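Local atomic coordinates of probable zinc protease PqqL (Escherichia coli, PDB entry 6OFT), a protein that probably cleaves peptide bonds in the periplasm as a zinc-dependent M16-family endopeptidase, the chain here being the first half of the full-length protein. Residues 38-46 and 228-236; 134-142 and 171-179. One frame throughout, in Å; residues are numbered along the deposited sequence.

Contact 1: 38-46 and 228-236; sequences IHTGSLQEE and AAENRVWPT
Thr40 OG1 donates to Asn231 OD1 over 2.8 Å, lying in the plane of the amide carbonyl and on a lone pair, while Asn198 is hydrogen-bonded to both the Thr40 hydroxyl and Asn231 ND2. The Gln44 amide, turned 80° from that of Asn231, grips the backbone of Arg232 twice. Its OE1 takes the N-H of Arg232 N at 2.9 Å, a straight bond whose donor is tilted out of the carbonyl plane, and its NE2 reaches Arg232 O, also at 2.9 Å, on a lone pair. A bend at chi2 (-58°) folds the Gln44 chain so that CG passes Asn231 OD1 and both ends of the amide meet one residue. With an alanine in place of Gln44, Arg232 N and O would probably lose these partners and a gap would open beside Trp234, whose CZ3 edge faces NE2 at 3.6 Å. Trp234 also lies over the Arg232 guanidinium, with CZ2 at its face, and brings CH2 to Leu43 O. Farther out, Glu46 OE2 stands 4.1 Å from Arg232 NH1, too far for a salt bridge, with a water weakly linking the two groups. The extended linker 228-236 is thus held mainly by directional hydrogen bonds of the Asn231 and Gln44 side-chain amides, charge attraction adding probably little.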
# COMPACT_ATOMS: atom_id res chain seq x y z
N ILE A 38 13.98 -0.35 6.59
CA ILE A 38 14.78 -1.50 6.16
C ILE A 38 14.11 -1.94 4.89
O ILE A 38 12.92 -2.25 4.91
CB ILE A 38 14.81 -2.65 7.22
CG1 ILE A 38 15.02 -2.14 8.69
CG2 ILE A 38 15.82 -3.74 6.84
CD1 ILE A 38 16.27 -1.30 9.03
N HIS A 39 14.86 -2.03 3.78
CA HIS A 39 14.29 -2.40 2.48
C HIS A 39 14.08 -3.91 2.31
O HIS A 39 14.23 -4.44 1.19
CB HIS A 39 15.12 -1.80 1.34
CG HIS A 39 15.09 -0.30 1.30
ND1 HIS A 39 14.33 0.38 0.37
CD2 HIS A 39 15.75 0.59 2.08
CE1 HIS A 39 14.54 1.66 0.60
NE2 HIS A 39 15.39 1.84 1.62
N THR A 40 13.74 -4.59 3.43
CA THR A 40 13.51 -6.03 3.48
C THR A 40 12.36 -6.30 4.44
O THR A 40 12.35 -5.79 5.56
CB THR A 40 14.77 -6.79 3.97
OG1 THR A 40 15.86 -6.54 3.10
CG2 THR A 40 14.54 -8.32 4.10
N GLY A 41 11.41 -7.12 3.96
CA GLY A 41 10.26 -7.62 4.70
C GLY A 41 10.21 -9.14 4.65
O GLY A 41 11.25 -9.80 4.56
N SER A 42 9.01 -9.70 4.70
CA SER A 42 8.80 -11.15 4.70
C SER A 42 9.15 -11.84 3.38
O SER A 42 9.42 -13.03 3.41
CB SER A 42 7.36 -11.48 5.08
OG SER A 42 6.48 -10.86 4.16
N LEU A 43 9.12 -11.12 2.22
CA LEU A 43 9.40 -11.77 0.92
C LEU A 43 10.75 -12.50 0.91
O LEU A 43 10.86 -13.57 0.33
CB LEU A 43 9.34 -10.79 -0.28
CG LEU A 43 8.01 -10.13 -0.65
CD1 LEU A 43 8.19 -9.13 -1.75
CD2 LEU A 43 6.97 -11.14 -1.07
N GLN A 44 11.77 -11.90 1.55
CA GLN A 44 13.14 -12.42 1.56
C GLN A 44 13.40 -13.59 2.48
O GLN A 44 14.49 -14.17 2.41
CB GLN A 44 14.13 -11.29 1.86
CG GLN A 44 14.05 -10.13 0.88
CD GLN A 44 14.26 -10.50 -0.57
OE1 GLN A 44 15.10 -11.34 -0.92
NE2 GLN A 44 13.51 -9.87 -1.46
N GLU A 45 12.43 -13.96 3.33
CA GLU A 45 12.56 -15.07 4.28
C GLU A 45 12.74 -16.41 3.56
O GLU A 45 12.06 -16.69 2.57
CB GLU A 45 11.31 -15.17 5.16
CG GLU A 45 11.10 -14.01 6.13
CD GLU A 45 9.74 -14.02 6.81
OE1 GLU A 45 8.84 -14.76 6.37
OE2 GLU A 45 9.58 -13.27 7.80
N GLU A 46 13.64 -17.26 4.09
CA GLU A 46 13.85 -18.61 3.58
C GLU A 46 12.68 -19.47 4.08
O GLU A 46 11.95 -19.04 4.98
CB GLU A 46 15.20 -19.18 4.05
CG GLU A 46 16.43 -18.50 3.44
CD GLU A 46 16.50 -18.40 1.92
OE1 GLU A 46 16.04 -19.33 1.22
OE2 GLU A 46 17.02 -17.37 1.43
N ALA A 228 24.57 -5.61 2.95
CA ALA A 228 23.51 -6.58 3.21
C ALA A 228 23.47 -7.56 2.03
O ALA A 228 24.13 -7.31 1.00
CB ALA A 228 22.17 -5.87 3.32
N ALA A 229 22.73 -8.68 2.17
CA ALA A 229 22.52 -9.63 1.07
C ALA A 229 21.64 -8.93 0.03
O ALA A 229 20.95 -7.97 0.39
CB ALA A 229 21.82 -10.88 1.58
N GLU A 230 21.68 -9.35 -1.24
CA GLU A 230 20.85 -8.69 -2.24
C GLU A 230 19.39 -9.13 -2.12
O GLU A 230 19.12 -10.31 -1.92
CB GLU A 230 21.40 -8.87 -3.68
CG GLU A 230 21.43 -10.30 -4.20
CD GLU A 230 21.66 -10.46 -5.69
OE1 GLU A 230 20.95 -11.29 -6.31
OE2 GLU A 230 22.53 -9.75 -6.24
N ASN A 231 18.47 -8.17 -2.20
CA ASN A 231 17.03 -8.47 -2.15
C ASN A 231 16.66 -9.12 -3.47
O ASN A 231 16.94 -8.55 -4.52
CB ASN A 231 16.19 -7.21 -1.92
CG ASN A 231 16.22 -6.73 -0.49
OD1 ASN A 231 15.63 -7.35 0.42
ND2 ASN A 231 16.90 -5.62 -0.25
N ARG A 232 16.11 -10.33 -3.41
CA ARG A 232 15.70 -11.06 -4.62
C ARG A 232 14.36 -10.52 -5.10
O ARG A 232 13.62 -9.93 -4.31
CB ARG A 232 15.61 -12.57 -4.35
CG ARG A 232 16.96 -13.23 -4.08
CD ARG A 232 16.79 -14.55 -3.34
NE ARG A 232 16.21 -15.59 -4.19
CZ ARG A 232 15.79 -16.78 -3.74
NH1 ARG A 232 15.88 -17.08 -2.45
NH2 ARG A 232 15.28 -17.67 -4.58
N VAL A 233 14.08 -10.69 -6.40
CA VAL A 233 12.83 -10.24 -7.03
C VAL A 233 12.21 -11.47 -7.69
O VAL A 233 12.91 -12.23 -8.36
CB VAL A 233 13.04 -9.04 -8.02
CG1 VAL A 233 11.74 -8.62 -8.69
CG2 VAL A 233 13.66 -7.83 -7.31
N TRP A 234 10.91 -11.70 -7.43
CA TRP A 234 10.15 -12.80 -8.02
C TRP A 234 9.11 -12.21 -9.00
O TRP A 234 8.07 -11.69 -8.56
CB TRP A 234 9.48 -13.66 -6.94
CG TRP A 234 10.44 -14.46 -6.10
CD1 TRP A 234 10.84 -15.75 -6.31
CD2 TRP A 234 11.14 -14.00 -4.93
NE1 TRP A 234 11.73 -16.12 -5.33
CE2 TRP A 234 11.93 -15.07 -4.47
CE3 TRP A 234 11.15 -12.79 -4.21
CZ2 TRP A 234 12.75 -14.97 -3.34
CZ3 TRP A 234 11.93 -12.70 -3.07
CH2 TRP A 234 12.70 -13.78 -2.63
N PRO A 235 9.37 -12.24 -10.33
CA PRO A 235 8.38 -11.70 -11.27
C PRO A 235 7.06 -12.47 -11.21
O PRO A 235 7.05 -13.72 -11.19
CB PRO A 235 9.07 -11.83 -12.64
CG PRO A 235 10.54 -12.02 -12.32
CD PRO A 235 10.54 -12.79 -11.04
N THR A 236 5.94 -11.72 -11.10
CA THR A 236 4.59 -12.30 -11.05
C THR A 236 4.24 -12.84 -12.43
O THR A 236 4.56 -12.22 -13.44
CB THR A 236 3.58 -11.27 -10.52
OG1 THR A 236 3.98 -10.82 -9.21
CG2 THR A 236 2.16 -11.81 -10.47
O HOH W 1 13.43 -18.65 -0.80

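Contact 2: 134-142 and 171-179; sequences ERGVITEEW and PIGLMDTVA
Beside the predicted zinc site of the M16 domain, whose ligand Glu134 lies on helix 128-144, the next turns of that helix pack against 171-179. Trp142 and Met175 make a Met-aromatic contact: Met175 CG sits over the face of the six-membered ring, 3.8 Å from its centroid, a CH-pi approach, while SD lies obliquely over the five-membered ring, 4.2 Å from that centroid. Bends at chi2 and chi3 fold the methionine back, bringing CE to Trp142 CG and SD alongside Thr139 CA. With Trp142 CG anti to the backbone N (chi1 167°), the indole swings out to receive this chain on one face and to meet Ile172 CG1 at its edge, 3.7 Å from CD1. The helices run almost antiparallel, at 165° with their axes 9.5 Å apart, and Arg135, Thr139 and Trp142 stand opposite Val178, Met175 and Ile172 in turn. Between them Ile138 CG2 is shared by Val178 CG2 at 3.8 Å and Ile172 CD1 at 3.9 Å. Ile138 also touches Phe55, and Ile172 packs on His54, so this apolar layer backs onto helix 52-59, which carries the predicted zinc ligands His54 and His58 of the inverted HxxEH motif. Glu134 itself turns aside from 171-179 and hydrogen-bonds through OE1 to His58 ND1. Thr139 OG1 donates to Arg135 O at 2.8 Å, from above the carbonyl plane; that oxygen also takes the N-H of Thr139. At the far end the extended Arg135 chain runs past Val178 O, and NH1 donates to that oxygen at 2.9 Å, bent to 142° but close to the guanidinium plane. Asp132 forms a salt bridge with NE and Val181 O accepts from NH2, fixing the guanidinium across the end of helix 175-180.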
# COMPACT_ATOMS: atom_id res chain seq x y z
N GLU A 134 8.64 -12.87 23.61
CA GLU A 134 8.00 -12.42 22.37
C GLU A 134 7.26 -13.53 21.61
O GLU A 134 6.36 -13.20 20.84
CB GLU A 134 8.99 -11.68 21.44
CG GLU A 134 9.23 -10.24 21.83
CD GLU A 134 8.02 -9.34 22.00
OE1 GLU A 134 7.22 -9.21 21.05
OE2 GLU A 134 7.89 -8.75 23.10
N ARG A 135 7.61 -14.82 21.82
CA ARG A 135 6.90 -15.92 21.14
C ARG A 135 5.40 -15.89 21.51
O ARG A 135 4.56 -15.89 20.62
CB ARG A 135 7.49 -17.29 21.49
CG ARG A 135 9.00 -17.39 21.36
CD ARG A 135 9.47 -18.75 21.81
NE ARG A 135 10.93 -18.86 21.80
CZ ARG A 135 11.66 -19.10 20.71
NH1 ARG A 135 11.08 -19.24 19.53
NH2 ARG A 135 12.98 -19.18 20.81
N GLY A 136 5.11 -15.75 22.81
CA GLY A 136 3.75 -15.64 23.33
C GLY A 136 3.00 -14.44 22.80
O GLY A 136 1.81 -14.55 22.49
N VAL A 137 3.70 -13.29 22.68
CA VAL A 137 3.20 -12.01 22.16
C VAL A 137 2.70 -12.15 20.73
O VAL A 137 1.55 -11.82 20.44
CB VAL A 137 4.27 -10.87 22.30
CG1 VAL A 137 3.89 -9.61 21.51
CG2 VAL A 137 4.52 -10.54 23.76
N ILE A 138 3.57 -12.67 19.84
CA ILE A 138 3.29 -12.86 18.42
C ILE A 138 2.14 -13.87 18.22
O ILE A 138 1.25 -13.59 17.41
CB ILE A 138 4.59 -13.20 17.62
CG1 ILE A 138 5.58 -12.00 17.71
CG2 ILE A 138 4.29 -13.55 16.14
CD1 ILE A 138 7.04 -12.32 17.46
N THR A 139 2.13 -14.97 18.98
CA THR A 139 1.08 -16.00 18.96
C THR A 139 -0.28 -15.38 19.29
O THR A 139 -1.26 -15.65 18.57
CB THR A 139 1.46 -17.20 19.88
OG1 THR A 139 2.76 -17.69 19.53
CG2 THR A 139 0.45 -18.35 19.81
N GLU A 140 -0.34 -14.49 20.32
CA GLU A 140 -1.56 -13.80 20.72
C GLU A 140 -2.05 -12.79 19.68
O GLU A 140 -3.25 -12.74 19.39
CB GLU A 140 -1.42 -13.17 22.12
CG GLU A 140 -1.61 -14.20 23.22
CD GLU A 140 -1.55 -13.67 24.63
OE1 GLU A 140 -2.62 -13.58 25.29
OE2 GLU A 140 -0.43 -13.36 25.10
N GLU A 141 -1.11 -12.03 19.08
CA GLU A 141 -1.42 -11.05 18.04
C GLU A 141 -1.95 -11.74 16.78
O GLU A 141 -2.88 -11.22 16.16
CB GLU A 141 -0.19 -10.19 17.72
CG GLU A 141 0.16 -9.24 18.86
CD GLU A 141 1.46 -8.49 18.71
OE1 GLU A 141 1.73 -7.61 19.56
OE2 GLU A 141 2.22 -8.77 17.75
N TRP A 142 -1.40 -12.91 16.44
CA TRP A 142 -1.83 -13.73 15.30
C TRP A 142 -3.32 -14.06 15.42
O TRP A 142 -4.07 -13.84 14.47
CB TRP A 142 -0.98 -15.00 15.23
CG TRP A 142 -1.50 -16.08 14.31
CD1 TRP A 142 -1.44 -16.10 12.95
CD2 TRP A 142 -2.13 -17.30 14.71
NE1 TRP A 142 -2.01 -17.25 12.47
CE2 TRP A 142 -2.43 -18.02 13.53
CE3 TRP A 142 -2.47 -17.87 15.95
CZ2 TRP A 142 -3.06 -19.28 13.55
CZ3 TRP A 142 -3.09 -19.12 15.97
CH2 TRP A 142 -3.37 -19.81 14.78
N PRO A 171 3.32 -11.69 6.25
CA PRO A 171 4.27 -11.25 7.30
C PRO A 171 4.20 -11.94 8.67
O PRO A 171 5.25 -12.18 9.25
CB PRO A 171 4.02 -9.75 7.40
CG PRO A 171 3.53 -9.36 6.04
CD PRO A 171 2.70 -10.53 5.57
N ILE A 172 3.01 -12.31 9.18
CA ILE A 172 2.90 -12.99 10.48
C ILE A 172 3.67 -14.35 10.50
O ILE A 172 4.11 -14.78 11.57
CB ILE A 172 1.41 -13.15 10.95
CG1 ILE A 172 1.30 -13.60 12.43
CG2 ILE A 172 0.60 -14.08 10.03
CD1 ILE A 172 1.64 -12.50 13.53
N GLY A 173 3.81 -14.99 9.33
CA GLY A 173 4.48 -16.27 9.18
C GLY A 173 3.72 -17.43 9.79
O GLY A 173 2.48 -17.44 9.77
N LEU A 174 4.46 -18.43 10.32
CA LEU A 174 3.90 -19.65 10.92
C LEU A 174 4.13 -19.65 12.41
O LEU A 174 5.24 -19.34 12.85
CB LEU A 174 4.53 -20.92 10.33
CG LEU A 174 4.49 -21.19 8.82
CD1 LEU A 174 4.95 -22.63 8.55
CD2 LEU A 174 3.08 -21.01 8.23
N MET A 175 3.12 -20.06 13.20
CA MET A 175 3.25 -20.11 14.67
C MET A 175 4.25 -21.14 15.13
O MET A 175 4.84 -20.97 16.18
CB MET A 175 1.89 -20.27 15.37
CG MET A 175 0.96 -19.08 15.18
SD MET A 175 1.67 -17.48 15.67
CE MET A 175 2.14 -16.80 14.07
N ASP A 176 4.47 -22.18 14.31
CA ASP A 176 5.43 -23.24 14.56
C ASP A 176 6.86 -22.71 14.39
O ASP A 176 7.76 -23.15 15.10
CB ASP A 176 5.13 -24.48 13.71
CG ASP A 176 3.76 -25.09 14.03
OD1 ASP A 176 2.76 -24.66 13.41
OD2 ASP A 176 3.69 -25.97 14.91
N THR A 177 7.06 -21.71 13.50
CA THR A 177 8.37 -21.06 13.34
C THR A 177 8.58 -20.11 14.54
O THR A 177 9.65 -20.10 15.15
CB THR A 177 8.47 -20.36 11.99
OG1 THR A 177 8.27 -21.33 10.96
CG2 THR A 177 9.82 -19.65 11.79
N VAL A 178 7.52 -19.35 14.91
CA VAL A 178 7.49 -18.41 16.05
C VAL A 178 7.86 -19.13 17.37
O VAL A 178 8.63 -18.59 18.18
CB VAL A 178 6.13 -17.64 16.09
CG1 VAL A 178 5.91 -16.89 17.41
CG2 VAL A 178 6.02 -16.68 14.91
N ALA A 179 7.37 -20.38 17.54
CA ALA A 179 7.61 -21.20 18.73
C ALA A 179 9.02 -21.82 18.82
O ALA A 179 9.52 -21.98 19.94
CB ALA A 179 6.57 -22.32 18.81

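How the contacts relate
The two contacts lie 21 Å apart, centre to centre, and contact 2 is nested within the span closed by contact 1: 38-46, 134-142, 171-179 and 228-236 follow one another along the chain. Contact 2 joins helices on one side of the six-stranded sheet, next to helix 52-59 and the predicted zinc site. Contact 1 ties the loop between strand 31-38 of that sheet and helix 52-59 to the linker running on to strand 242-248 of the second, five-stranded sheet. They meet where Ser42 OG packs against Pro171 CG at 3.8 Å. Contact 2 thus lies within the domain that carries the predicted zinc site, and contact 1 fastens that domain to the linker leading to the next one.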